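Local coordinates for CyaB (Pseudomonas aeruginosa, PDB 3R5G), which probably catalyses the conversion of ATP to cyclic AMP, this chain being the catalytic domain of a longer membrane protein, at residues L10-D16 with D60-F66; T53-F57 with D131-I135; M112-T116 with I154-T160; E109-G113 with E146-G152. One frame throughout, in Å; residues are numbered along the deposited sequence.

In the fold
Interactions 1 and 3 are successive strand pairs of one sheet, and interaction 4 sets a helix end against strand 109-116. Strand 6-18 lies between strands 61-66 and 109-116, and 109-116 pairs with 154-157. Interactions 3 and 4 share M112 and G113, their centres about 11 Å apart. Interaction 1 touches interaction 4 through F14 O and G113 N, 2.9 Å apart, and interaction 3 through V12 N bonded to N115 O at 2.8 Å. Interaction 2 joins interaction 1 through D55 N and M63 O, 2.9 Å apart, but its centre is about 20 Å from interaction 4's. As in class III cyclases, D16 and D60 of interaction 1 probably mark the metal site, and interaction 2 the adenine pocket.

Interaction 1 of 4, residues L10-D16 with D60-F66; sequences LTVFFSD and DCVMVFF
F66 N donates to T11 O at 2.8 Å with an N-H...O angle of 155°, and T11 N returns the bond to F66 O. F13 with V64 and S15 with V62 repeat this reciprocal pattern, so six backbone bonds define a regular antiparallel pair whose short axes run at 168°. V12-F65 and F14-M63 are the non-hydrogen-bonded pairs between them.

On the face carrying F14 and M63, the two side chains lie alongside each other. F14 CG sits beside its own backbone N (chi1 -74°), which carries the ring over to the extended M63 chain. M63 CG then makes an off-centre CH-pi contact, 4.0 Å from the F14 ring centroid, while its sulfur approaches obliquely. C61 SG reaches the same ring at its edge, 4.1 Å from F14 CD2. On the other face F13 CD2 packs on V64 CG2 at 4.1 Å, and S15 OG lies 3.4 Å from V62 CB. A water that donates to D60 O and bonds S15 OG at 2.8 Å links the two chains beyond the last pair.

At that end D16 OD1 and D60 OD2 approach to 4.5 Å. R18 and R111 form salt bridges with D16, and I17 N donates to D60. Two aspartates so placed are consistent with the metal site of class III cyclases. Helix 74-100 packs on T11 and F13, strand 109-116 pairs along the other edge of 10-16, strand 53-58 flanks 61-66, and I134 of strand 129-135 packs on L10, V12, M63 and F65.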
loop_
_atom_site.group_PDB
_atom_site.type_symbol
_atom_site.label_atom_id
_atom_site.label_comp_id
_atom_site.label_asym_id
_atom_site.label_seq_id
_atom_site.Cartn_x
_atom_site.Cartn_y
_atom_site.Cartn_z
ATOM N N LEU A 10 10.344 -16.391 0.236
ATOM C CA LEU A 10 9.362 -16.095 -0.779
ATOM C C LEU A 10 9.989 -15.206 -1.847
ATOM O O LEU A 10 10.919 -14.492 -1.566
ATOM C CB LEU A 10 8.192 -15.361 -0.196
ATOM C CG LEU A 10 7.502 -15.941 1.040
ATOM C CD1 LEU A 10 6.348 -15.036 1.421
ATOM C CD2 LEU A 10 6.962 -17.271 0.708
ATOM N N THR A 11 9.410 -15.266 -3.056
ATOM C CA THR A 11 9.609 -14.167 -4.047
ATOM C C THR A 11 8.331 -13.365 -4.005
ATOM O O THR A 11 7.201 -13.885 -4.169
ATOM C CB THR A 11 10.011 -14.722 -5.407
ATOM O OG1 THR A 11 11.287 -15.343 -5.322
ATOM C CG2 THR A 11 10.161 -13.518 -6.446
ATOM N N VAL A 12 8.498 -12.068 -3.860
ATOM C CA VAL A 12 7.404 -11.115 -3.684
ATOM C C VAL A 12 7.358 -10.102 -4.818
ATOM O O VAL A 12 8.432 -9.600 -5.213
ATOM C CB VAL A 12 7.517 -10.297 -2.330
ATOM C CG1 VAL A 12 6.414 -9.302 -2.181
ATOM C CG2 VAL A 12 7.659 -11.289 -1.141
ATOM N N PHE A 13 6.187 -9.893 -5.421
ATOM C CA PHE A 13 6.002 -9.099 -6.631
ATOM C C PHE A 13 5.006 -7.996 -6.305
ATOM O O PHE A 13 3.934 -8.248 -5.694
ATOM C CB PHE A 13 5.369 -10.074 -7.678
ATOM C CG PHE A 13 4.825 -9.376 -8.850
ATOM C CD1 PHE A 13 5.612 -9.320 -10.034
ATOM C CD2 PHE A 13 3.548 -8.755 -8.841
ATOM C CE1 PHE A 13 5.093 -8.705 -11.176
ATOM C CE2 PHE A 13 3.031 -8.091 -10.040
ATOM C CZ PHE A 13 3.807 -8.065 -11.202
ATOM N N PHE A 14 5.367 -6.757 -6.698
ATOM C CA PHE A 14 4.452 -5.674 -6.708
ATOM C C PHE A 14 4.384 -5.027 -8.043
ATOM O O PHE A 14 5.428 -4.887 -8.704
ATOM C CB PHE A 14 4.868 -4.528 -5.706
ATOM C CG PHE A 14 4.635 -4.857 -4.243
ATOM C CD1 PHE A 14 5.530 -5.575 -3.546
ATOM C CD2 PHE A 14 3.429 -4.473 -3.613
ATOM C CE1 PHE A 14 5.358 -5.816 -2.174
ATOM C CE2 PHE A 14 3.192 -4.839 -2.276
ATOM C CZ PHE A 14 4.206 -5.442 -1.540
ATOM N N SER A 15 3.228 -4.554 -8.425
ATOM C CA SER A 15 3.139 -3.754 -9.664
ATOM C C SER A 15 2.157 -2.637 -9.531
ATOM O O SER A 15 1.284 -2.668 -8.676
ATOM C CB SER A 15 2.732 -4.608 -10.835
ATOM O OG SER A 15 1.370 -5.127 -10.665
ATOM N N ASP A 16 2.286 -1.620 -10.386
ATOM C CA ASP A 16 1.204 -0.667 -10.512
ATOM C C ASP A 16 1.174 -0.139 -11.939
ATOM O O ASP A 16 2.077 -0.473 -12.761
ATOM C CB ASP A 16 1.328 0.500 -9.502
ATOM C CG ASP A 16 2.495 1.417 -9.768
ATOM O OD1 ASP A 16 2.656 1.954 -10.854
ATOM O OD2 ASP A 16 3.304 1.578 -8.833
ATOM N N ASP A 60 -4.913 0.107 -8.244
ATOM C CA ASP A 60 -4.287 -0.581 -9.390
ATOM C C ASP A 60 -3.031 -1.317 -8.973
ATOM O O ASP A 60 -2.468 -2.017 -9.814
ATOM C CB ASP A 60 -3.873 0.440 -10.461
ATOM C CG ASP A 60 -2.967 1.557 -9.890
ATOM O OD1 ASP A 60 -3.287 2.146 -8.857
ATOM O OD2 ASP A 60 -1.872 1.842 -10.423
ATOM N N CYS A 61 -2.628 -1.169 -7.708
ATOM C CA CYS A 61 -1.478 -1.929 -7.240
ATOM C C CYS A 61 -1.766 -3.413 -6.978
ATOM O O CYS A 61 -2.783 -3.718 -6.337
ATOM C CB CYS A 61 -0.995 -1.315 -5.951
ATOM S SG CYS A 61 0.529 -2.152 -5.284
ATOM N N VAL A 62 -0.978 -4.326 -7.542
ATOM C CA VAL A 62 -1.157 -5.751 -7.375
ATOM C C VAL A 62 0.014 -6.347 -6.596
ATOM O O VAL A 62 1.174 -6.034 -6.847
ATOM C CB VAL A 62 -1.127 -6.414 -8.728
ATOM C CG1 VAL A 62 -1.044 -7.916 -8.718
ATOM C CG2 VAL A 62 -2.334 -5.990 -9.600
ATOM N N MET A 63 -0.204 -7.186 -5.587
ATOM C CA MET A 63 0.804 -7.832 -4.789
ATOM C C MET A 63 0.598 -9.340 -4.932
ATOM O O MET A 63 -0.547 -9.807 -4.734
ATOM C CB MET A 63 0.549 -7.405 -3.362
ATOM C CG MET A 63 1.488 -7.931 -2.434
ATOM S SD MET A 63 1.006 -7.470 -0.689
ATOM C CE MET A 63 2.165 -8.541 0.118
ATOM N N VAL A 64 1.620 -10.070 -5.319
ATOM C CA VAL A 64 1.585 -11.529 -5.528
ATOM C C VAL A 64 2.797 -12.096 -4.866
ATOM O O VAL A 64 3.872 -11.433 -4.882
ATOM C CB VAL A 64 1.568 -11.877 -7.016
ATOM C CG1 VAL A 64 1.565 -13.427 -7.250
ATOM C CG2 VAL A 64 0.415 -11.109 -7.742
ATOM N N PHE A 65 2.703 -13.259 -4.218
ATOM C CA PHE A 65 3.904 -13.880 -3.746
ATOM C C PHE A 65 4.021 -15.332 -4.130
ATOM O O PHE A 65 2.971 -15.984 -4.406
ATOM C CB PHE A 65 4.122 -13.631 -2.253
ATOM C CG PHE A 65 2.980 -14.145 -1.382
ATOM C CD1 PHE A 65 3.001 -15.442 -0.882
ATOM C CD2 PHE A 65 2.003 -13.289 -1.011
ATOM C CE1 PHE A 65 1.947 -15.859 0.055
ATOM C CE2 PHE A 65 0.937 -13.667 -0.096
ATOM C CZ PHE A 65 0.918 -14.986 0.390
ATOM N N PHE A 66 5.233 -15.823 -4.141
ATOM C CA PHE A 66 5.515 -17.225 -4.500
ATOM C C PHE A 66 6.346 -17.866 -3.412
ATOM O O PHE A 66 7.266 -17.265 -2.859
ATOM C CB PHE A 66 6.306 -17.278 -5.818
ATOM C CG PHE A 66 5.524 -16.865 -7.002
ATOM C CD1 PHE A 66 5.073 -17.814 -7.958
ATOM C CD2 PHE A 66 5.253 -15.493 -7.243
ATOM C CE1 PHE A 66 4.341 -17.295 -9.107
ATOM C CE2 PHE A 66 4.517 -15.031 -8.331
ATOM C CZ PHE A 66 4.074 -15.900 -9.248
HETATM O O HOH W 1 -0.595 -3.218 -11.266
#

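Interaction 2 of 4, residues T53-F57 with D131-I135; sequences TIDKF and DYTII
D55 and T133 meet where two strands of the class III cyclase fold cross almost perpendicularly, their short axes 92° apart and 7.6 Å at closest approach. The spacing excludes sheet pairing, and the contact is carried by side chains and water. D55 and T133 bury the largest areas here, and the D55 carboxylate does the touching: CG is anti to the backbone N (chi1 -177°), which extends the group toward T133. T133 OG1 donates to D55 OD2 at 2.5 Å, shorter than expected and doubtful in its exact length, the two side chains crossing obliquely.

Y132, third by buried area, contributes its backbone: a water donates to Y132 O at 2.7 Å and also toward D55 O, though it has more acceptors nearby than protons. D55 O in addition accepts a weak bond from R129 of the second subunit. The Y132 hydroxyl is bonded to D68.

K56 adds a charge. Bends at chi3 (49°) and chi4 turn K56 NZ back to D55 OD1, forming a salt bridge at 2.7 Å from above the carboxylate plane. Thus each carboxylate oxygen has its own partner, a pairing that would probably fix the rotation of the group. A lysine and a polar residue at these two positions are consistent with the adenine-recognition pair of class III cyclases. F57 of the second subunit packs on K56, placing the contact at the dimer interface. A second water joins K56 NZ to T133 OG1, accepting from K56 NZ at 2.5 Å, again a doubtfully short length, and donating to T133 OG1 at 2.6 Å.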
loop_
_atom_site.group_PDB
_atom_site.type_symbol
_atom_site.label_atom_id
_atom_site.label_comp_id
_atom_site.label_asym_id
_atom_site.label_seq_id
_atom_site.Cartn_x
_atom_site.Cartn_y
_atom_site.Cartn_z
ATOM N N THR A 53 0.426 -16.630 -5.494
ATOM C CA THR A 53 -0.606 -16.378 -4.525
ATOM C C THR A 53 -0.915 -14.922 -4.526
ATOM O O THR A 53 -0.084 -14.054 -4.204
ATOM C CB THR A 53 -0.076 -16.795 -3.095
ATOM O OG1 THR A 53 0.348 -18.203 -3.062
ATOM C CG2 THR A 53 -1.114 -16.406 -1.969
ATOM N N ILE A 54 -2.111 -14.596 -4.941
ATOM C CA ILE A 54 -2.564 -13.220 -5.008
ATOM C C ILE A 54 -2.868 -12.741 -3.625
ATOM O O ILE A 54 -3.739 -13.326 -2.907
ATOM C CB ILE A 54 -3.745 -12.995 -5.979
ATOM C CG1 ILE A 54 -3.356 -13.543 -7.325
ATOM C CG2 ILE A 54 -4.061 -11.539 -6.006
ATOM C CD1 ILE A 54 -4.572 -13.737 -8.270
ATOM N N ASP A 55 -2.210 -11.660 -3.238
ATOM C CA ASP A 55 -2.380 -11.223 -1.860
ATOM C C ASP A 55 -3.496 -10.261 -1.778
ATOM O O ASP A 55 -4.469 -10.465 -1.023
ATOM C CB ASP A 55 -1.135 -10.580 -1.285
ATOM C CG ASP A 55 -1.332 -10.201 0.177
ATOM O OD1 ASP A 55 -2.333 -9.500 0.504
ATOM O OD2 ASP A 55 -0.459 -10.573 0.969
ATOM N N LYS A 56 -3.399 -9.196 -2.525
ATOM C CA LYS A 56 -4.411 -8.153 -2.475
ATOM C C LYS A 56 -4.146 -7.210 -3.616
ATOM O O LYS A 56 -3.035 -7.238 -4.308
ATOM C CB LYS A 56 -4.378 -7.352 -1.163
ATOM C CG LYS A 56 -3.056 -6.564 -1.014
ATOM C CD LYS A 56 -2.988 -5.691 0.225
ATOM C CE LYS A 56 -3.398 -6.453 1.479
ATOM N NZ LYS A 56 -2.244 -7.202 1.988
ATOM N N PHE A 57 -5.185 -6.447 -3.874
ATOM C CA PHE A 57 -5.105 -5.311 -4.712
ATOM C C PHE A 57 -5.333 -4.070 -3.852
ATOM O O PHE A 57 -6.188 -4.037 -2.891
ATOM C CB PHE A 57 -6.142 -5.321 -5.840
ATOM C CG PHE A 57 -6.215 -6.600 -6.604
ATOM C CD1 PHE A 57 -7.436 -7.229 -6.760
ATOM C CD2 PHE A 57 -5.090 -7.205 -7.144
ATOM C CE1 PHE A 57 -7.504 -8.442 -7.480
ATOM C CE2 PHE A 57 -5.138 -8.357 -7.874
ATOM C CZ PHE A 57 -6.394 -9.006 -8.064
ATOM N N ASP A 131 -6.808 -11.302 7.317
ATOM C CA ASP A 131 -6.329 -11.789 6.034
ATOM C C ASP A 131 -5.035 -12.570 6.126
ATOM O O ASP A 131 -4.159 -12.338 6.961
ATOM C CB ASP A 131 -6.249 -10.690 5.017
ATOM C CG ASP A 131 -7.615 -10.139 4.674
ATOM O OD1 ASP A 131 -8.368 -10.776 3.850
ATOM O OD2 ASP A 131 -7.950 -9.088 5.281
ATOM N N TYR A 132 -4.926 -13.551 5.230
ATOM C CA TYR A 132 -3.696 -14.333 5.125
ATOM C C TYR A 132 -2.745 -13.560 4.227
ATOM O O TYR A 132 -3.120 -13.230 3.090
ATOM C CB TYR A 132 -4.078 -15.625 4.353
ATOM C CG TYR A 132 -3.000 -16.562 4.340
ATOM C CD1 TYR A 132 -2.728 -17.382 5.456
ATOM C CD2 TYR A 132 -2.141 -16.626 3.245
ATOM C CE1 TYR A 132 -1.695 -18.273 5.452
ATOM C CE2 TYR A 132 -1.132 -17.518 3.207
ATOM C CZ TYR A 132 -0.858 -18.343 4.296
ATOM O OH TYR A 132 0.131 -19.264 4.361
ATOM N N THR A 133 -1.581 -13.164 4.753
ATOM C CA THR A 133 -0.727 -12.179 4.010
ATOM C C THR A 133 0.680 -12.259 4.563
ATOM O O THR A 133 1.008 -13.160 5.326
ATOM C CB THR A 133 -1.349 -10.794 4.057
ATOM O OG1 THR A 133 -0.575 -9.813 3.303
ATOM C CG2 THR A 133 -1.519 -10.352 5.520
ATOM N N ILE A 134 1.593 -11.363 4.137
ATOM C CA ILE A 134 3.009 -11.459 4.482
ATOM C C ILE A 134 3.478 -10.082 4.886
ATOM O O ILE A 134 2.918 -9.031 4.437
ATOM C CB ILE A 134 3.845 -11.946 3.223
ATOM C CG1 ILE A 134 3.556 -11.059 1.977
ATOM C CG2 ILE A 134 3.379 -13.415 2.877
ATOM C CD1 ILE A 134 4.569 -11.392 0.735
ATOM N N ILE A 135 4.489 -10.119 5.743
ATOM C CA ILE A 135 5.140 -8.886 6.210
ATOM C C ILE A 135 6.651 -9.107 6.358
ATOM O O ILE A 135 7.150 -10.246 6.472
ATOM C CB ILE A 135 4.513 -8.458 7.557
ATOM C CG1 ILE A 135 4.792 -9.502 8.645
ATOM C CG2 ILE A 135 3.069 -8.141 7.462
ATOM C CD1 ILE A 135 4.221 -9.095 10.116
HETATM O O HOH W 2 -4.475 -11.311 1.691
HETATM O O HOH W 3 -0.663 -7.264 3.859
#

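Interaction 3 of 4, residues M112-T116 with I154-T160; sequences MGINT and ILISHET
M112 and I154 lie side by side and point the same way, with M112 CE 3.8 Å from I154 CG1. The backbones beneath them are parallel strands, 18° apart, tied by L155 N to M112 O, I114 N to L155 O and S157 N to I114 O. I114 reaches both neighbours on this face: its CD1 slants across to I154 CG2 at 3.8 Å, and its CB meets I156 CG2 at 3.9 Å. Where the second strand gives way to helix 158-164, I114 and T160 stand at about a right angle, their CG2 methyls 4.1 Å apart.

Polar groups take over at this end. S157 OG, held between its backbone N and carbonyl carbon (chi1 70°), donates to N115 OD1 at 2.7 Å, in the amide plane and on a lone pair. As the N-cap residue it also accepts a weak bond from T160 N at 3.4 Å. The T116 and T160 hydroxyls are bonded at 2.7 Å, and T116 OG1 is bonded to T11 as well. N115 ND2 bonds to E138, fixing which end of the amide faces S157. The chemistry thus implies an apolar strand pair closed by a buried hydroxyl-amide network that ties the helix start to the strand end.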
loop_
_atom_site.group_PDB
_atom_site.type_symbol
_atom_site.label_atom_id
_atom_site.label_comp_id
_atom_site.label_asym_id
_atom_site.label_seq_id
_atom_site.Cartn_x
_atom_site.Cartn_y
_atom_site.Cartn_z
ATOM N N MET A 112 7.013 -2.804 -12.270
ATOM C CA MET A 112 7.092 -3.932 -11.343
ATOM C C MET A 112 8.354 -3.964 -10.539
ATOM O O MET A 112 9.419 -3.607 -11.096
ATOM C CB MET A 112 7.030 -5.263 -12.163
ATOM C CG MET A 112 5.758 -5.271 -13.002
ATOM S SD MET A 112 5.735 -6.777 -14.052
ATOM C CE MET A 112 5.531 -5.980 -15.522
ATOM N N GLY A 113 8.258 -4.475 -9.308
ATOM C CA GLY A 113 9.399 -4.671 -8.446
ATOM C C GLY A 113 9.344 -6.088 -7.886
ATOM O O GLY A 113 8.210 -6.473 -7.505
ATOM N N ILE A 114 10.450 -6.800 -7.780
ATOM C CA ILE A 114 10.428 -8.212 -7.331
ATOM C C ILE A 114 11.612 -8.376 -6.438
ATOM O O ILE A 114 12.740 -7.980 -6.829
ATOM C CB ILE A 114 10.439 -9.161 -8.540
ATOM C CG1 ILE A 114 9.262 -8.830 -9.429
ATOM C CG2 ILE A 114 10.422 -10.597 -8.032
ATOM C CD1 ILE A 114 9.269 -9.689 -10.761
ATOM N N ASN A 115 11.439 -9.043 -5.294
ATOM C CA ASN A 115 12.550 -9.349 -4.437
ATOM C C ASN A 115 12.333 -10.713 -3.872
ATOM O O ASN A 115 11.176 -11.153 -3.717
ATOM C CB ASN A 115 12.592 -8.298 -3.296
ATOM C CG ASN A 115 13.668 -8.593 -2.247
ATOM O OD1 ASN A 115 14.837 -8.839 -2.601
ATOM N ND2 ASN A 115 13.269 -8.648 -0.984
ATOM N N THR A 116 13.348 -11.400 -3.448
ATOM C CA THR A 116 13.285 -12.729 -2.839
ATOM C C THR A 116 14.014 -12.678 -1.505
ATOM O O THR A 116 15.054 -12.082 -1.378
ATOM C CB THR A 116 14.034 -13.693 -3.712
ATOM O OG1 THR A 116 13.484 -13.703 -5.035
ATOM C CG2 THR A 116 14.081 -15.180 -3.124
ATOM N N ILE A 154 10.784 -3.958 -15.201
ATOM C CA ILE A 154 10.695 -4.889 -14.127
ATOM C C ILE A 154 12.042 -4.820 -13.427
ATOM O O ILE A 154 13.118 -5.254 -13.969
ATOM C CB ILE A 154 10.532 -6.315 -14.669
ATOM C CG1 ILE A 154 9.291 -6.370 -15.446
ATOM C CG2 ILE A 154 10.480 -7.311 -13.497
ATOM C CD1 ILE A 154 9.020 -7.747 -16.186
ATOM N N LEU A 155 11.997 -4.382 -12.201
ATOM C CA LEU A 155 13.244 -4.259 -11.410
ATOM C C LEU A 155 13.337 -5.360 -10.392
ATOM O O LEU A 155 12.309 -5.625 -9.676
ATOM C CB LEU A 155 13.346 -2.949 -10.619
ATOM C CG LEU A 155 13.541 -1.686 -11.443
ATOM C CD1 LEU A 155 13.911 -0.506 -10.502
ATOM C CD2 LEU A 155 14.748 -1.895 -12.352
ATOM N N ILE A 156 14.452 -6.058 -10.225
ATOM C CA ILE A 156 14.581 -7.116 -9.265
ATOM C C ILE A 156 15.846 -6.881 -8.435
ATOM O O ILE A 156 16.791 -6.151 -8.880
ATOM C CB ILE A 156 14.722 -8.478 -10.009
ATOM C CG1 ILE A 156 16.010 -8.645 -10.864
ATOM C CG2 ILE A 156 13.491 -8.667 -10.870
ATOM C CD1 ILE A 156 16.261 -10.066 -11.390
ATOM N N SER A 157 15.904 -7.466 -7.282
ATOM C CA SER A 157 17.097 -7.411 -6.414
ATOM C C SER A 157 18.086 -8.460 -6.817
ATOM O O SER A 157 17.886 -9.349 -7.656
ATOM C CB SER A 157 16.622 -7.603 -4.990
ATOM O OG SER A 157 16.200 -8.987 -4.877
ATOM N N HIS A 158 19.275 -8.342 -6.228
ATOM C CA HIS A 158 20.317 -9.307 -6.466
ATOM C C HIS A 158 20.004 -10.726 -6.025
ATOM O O HIS A 158 20.368 -11.652 -6.713
ATOM C CB HIS A 158 21.607 -8.789 -5.790
ATOM C CG HIS A 158 22.779 -9.674 -6.056
ATOM N ND1 HIS A 158 23.445 -9.681 -7.272
ATOM C CD2 HIS A 158 23.338 -10.659 -5.313
ATOM C CE1 HIS A 158 24.391 -10.604 -7.254
ATOM N NE2 HIS A 158 24.362 -11.201 -6.068
ATOM N N GLU A 159 19.311 -10.872 -4.882
ATOM C CA GLU A 159 18.889 -12.198 -4.474
ATOM C C GLU A 159 18.005 -12.839 -5.581
ATOM O O GLU A 159 18.186 -14.022 -5.852
ATOM C CB GLU A 159 18.115 -12.097 -3.141
ATOM C CG GLU A 159 17.934 -13.486 -2.519
ATOM C CD GLU A 159 19.270 -14.048 -1.927
ATOM O OE1 GLU A 159 20.222 -13.266 -1.680
ATOM O OE2 GLU A 159 19.350 -15.291 -1.747
ATOM N N THR A 160 17.063 -12.075 -6.143
ATOM C CA THR A 160 16.235 -12.673 -7.166
ATOM C C THR A 160 17.083 -12.986 -8.375
ATOM O O THR A 160 16.945 -13.996 -9.039
ATOM C CB THR A 160 15.096 -11.712 -7.496
ATOM O OG1 THR A 160 14.324 -11.428 -6.322
ATOM C CG2 THR A 160 14.166 -12.295 -8.564
#

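Interaction 4 of 4, residues E109-G113 with E146-G152; sequences EIRMG and ESASEAG
R111 NH2 supplies the main side-chain bonds, both to carbonyls where helix 137-148 ends. S149 O is met at 3.0 Å with an N-H...O angle of 159° and lies at the guanidinium edge, 9° out of its plane. The bond to S147 O, at 2.9 Å, is weak because its angle is only 124°. E146 O instead sits over a face, 3.2 Å above the plane. That oxygen is gripped by S149 N and by S149 OG, the latter at 2.6 Å.

The charge contact is looser. E146 OE1 is 3.7 Å from R111 NH1 and well out of the guanidinium plane, so attraction acts without a directed N-H. NH1 has closer partners in a water, at the guanidinium edge, and in D16. Thus a strand arginine satisfies carbonyls at the C-terminal end of the helix and reaches a probable metal-site aspartate, joining helix end to sheet beside that site.

Between backbones, G152 N donates to I110 O at 2.7 Å, joining the post-helix turn to the strand.

In the packing, the R111 chain runs past S149 OG, with CB 3.2 Å away, and E109 CB meets A151 CB. E146 N lies 3.6 Å from G113 CA on the side where a CB would project, an approach that the lack of a side chain permits.

Helix 74-100 supplies R96 to E109 and packs on I110 and M112. Strand 6-18 pairs along one edge of 109-116 and strand 154-157 along the other, with F14 touching E146 and S149 resting on L155.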
loop_
_atom_site.group_PDB
_atom_site.type_symbol
_atom_site.label_atom_id
_atom_site.label_comp_id
_atom_site.label_asym_id
_atom_site.label_seq_id
_atom_site.Cartn_x
_atom_site.Cartn_y
_atom_site.Cartn_z
ATOM N N GLU A 109 1.203 2.387 -18.390
ATOM C CA GLU A 109 2.241 1.348 -18.502
ATOM C C GLU A 109 2.498 0.729 -17.161
ATOM O O GLU A 109 2.529 1.428 -16.180
ATOM C CB GLU A 109 3.556 1.890 -18.990
ATOM C CG GLU A 109 4.540 0.685 -19.249
ATOM C CD GLU A 109 4.121 -0.264 -20.311
ATOM O OE1 GLU A 109 4.527 0.056 -21.467
ATOM O OE2 GLU A 109 3.396 -1.288 -20.032
ATOM N N ILE A 110 2.712 -0.572 -17.179
ATOM C CA ILE A 110 2.942 -1.288 -15.934
ATOM C C ILE A 110 4.374 -1.117 -15.519
ATOM O O ILE A 110 5.278 -1.026 -16.354
ATOM C CB ILE A 110 2.546 -2.815 -16.113
ATOM C CG1 ILE A 110 2.564 -3.514 -14.746
ATOM C CG2 ILE A 110 3.420 -3.496 -17.292
ATOM C CD1 ILE A 110 2.053 -4.938 -14.997
ATOM N N ARG A 111 4.569 -1.033 -14.213
ATOM C CA ARG A 111 5.903 -1.196 -13.640
ATOM C C ARG A 111 5.865 -2.177 -12.504
ATOM O O ARG A 111 4.828 -2.336 -11.841
ATOM C CB ARG A 111 6.468 0.138 -13.206
ATOM C CG ARG A 111 5.768 0.679 -12.048
ATOM C CD ARG A 111 6.354 2.038 -11.722
ATOM N NE ARG A 111 5.590 2.534 -10.572
ATOM C CZ ARG A 111 6.057 3.425 -9.711
ATOM N NH1 ARG A 111 5.313 3.757 -8.656
ATOM N NH2 ARG A 111 7.261 3.952 -9.892
ATOM N N MET A 112 7.013 -2.804 -12.270
ATOM C CA MET A 112 7.092 -3.932 -11.343
ATOM C C MET A 112 8.354 -3.964 -10.539
ATOM O O MET A 112 9.419 -3.607 -11.096
ATOM C CB MET A 112 7.030 -5.263 -12.163
ATOM C CG MET A 112 5.758 -5.271 -13.002
ATOM S SD MET A 112 5.735 -6.777 -14.052
ATOM C CE MET A 112 5.531 -5.980 -15.522
ATOM N N GLY A 113 8.258 -4.475 -9.308
ATOM C CA GLY A 113 9.399 -4.671 -8.446
ATOM C C GLY A 113 9.344 -6.088 -7.886
ATOM O O GLY A 113 8.210 -6.473 -7.505
ATOM N N GLU A 146 9.447 -1.511 -6.739
ATOM C CA GLU A 146 8.406 -1.125 -7.603
ATOM C C GLU A 146 8.341 0.430 -7.659
ATOM O O GLU A 146 8.194 0.992 -8.763
ATOM C CB GLU A 146 7.132 -1.784 -7.106
ATOM C CG GLU A 146 5.926 -1.517 -7.976
ATOM C CD GLU A 146 4.991 -0.499 -7.371
ATOM O OE1 GLU A 146 5.461 0.483 -6.835
ATOM O OE2 GLU A 146 3.724 -0.676 -7.305
ATOM N N SER A 147 8.541 1.064 -6.509
ATOM C CA SER A 147 8.383 2.563 -6.454
ATOM C C SER A 147 9.498 3.199 -7.280
ATOM O O SER A 147 9.277 4.277 -7.877
ATOM C CB SER A 147 8.509 3.117 -5.043
ATOM O OG SER A 147 7.296 2.856 -4.433
ATOM N N ALA A 148 10.630 2.529 -7.346
ATOM C CA ALA A 148 11.833 3.045 -8.056
ATOM C C ALA A 148 11.812 2.744 -9.521
ATOM O O ALA A 148 12.612 3.287 -10.324
ATOM C CB ALA A 148 13.059 2.419 -7.440
ATOM N N SER A 149 10.995 1.786 -9.930
ATOM C CA SER A 149 11.017 1.343 -11.309
ATOM C C SER A 149 10.371 2.402 -12.195
ATOM O O SER A 149 9.508 3.202 -11.779
ATOM C CB SER A 149 10.305 -0.053 -11.417
ATOM O OG SER A 149 8.939 0.114 -11.125
ATOM N N GLU A 150 10.829 2.393 -13.411
ATOM C CA GLU A 150 10.290 3.243 -14.461
ATOM C C GLU A 150 9.110 2.575 -15.187
ATOM O O GLU A 150 8.939 1.319 -15.220
ATOM C CB GLU A 150 11.409 3.625 -15.413
ATOM C CG GLU A 150 12.469 4.493 -14.730
ATOM C CD GLU A 150 13.546 4.992 -15.685
ATOM O OE1 GLU A 150 13.192 5.878 -16.505
ATOM O OE2 GLU A 150 14.727 4.570 -15.628
ATOM N N ALA A 151 8.245 3.347 -15.845
ATOM C CA ALA A 151 7.235 2.716 -16.651
ATOM C C ALA A 151 7.802 1.684 -17.601
ATOM O O ALA A 151 8.762 1.976 -18.383
ATOM C CB ALA A 151 6.520 3.796 -17.511
ATOM N N GLY A 152 7.201 0.492 -17.580
ATOM C CA GLY A 152 7.627 -0.552 -18.465
ATOM C C GLY A 152 8.759 -1.428 -17.999
ATOM O O GLY A 152 9.179 -2.306 -18.791
HETATM O O HOH W 4 6.484 5.821 -7.004
#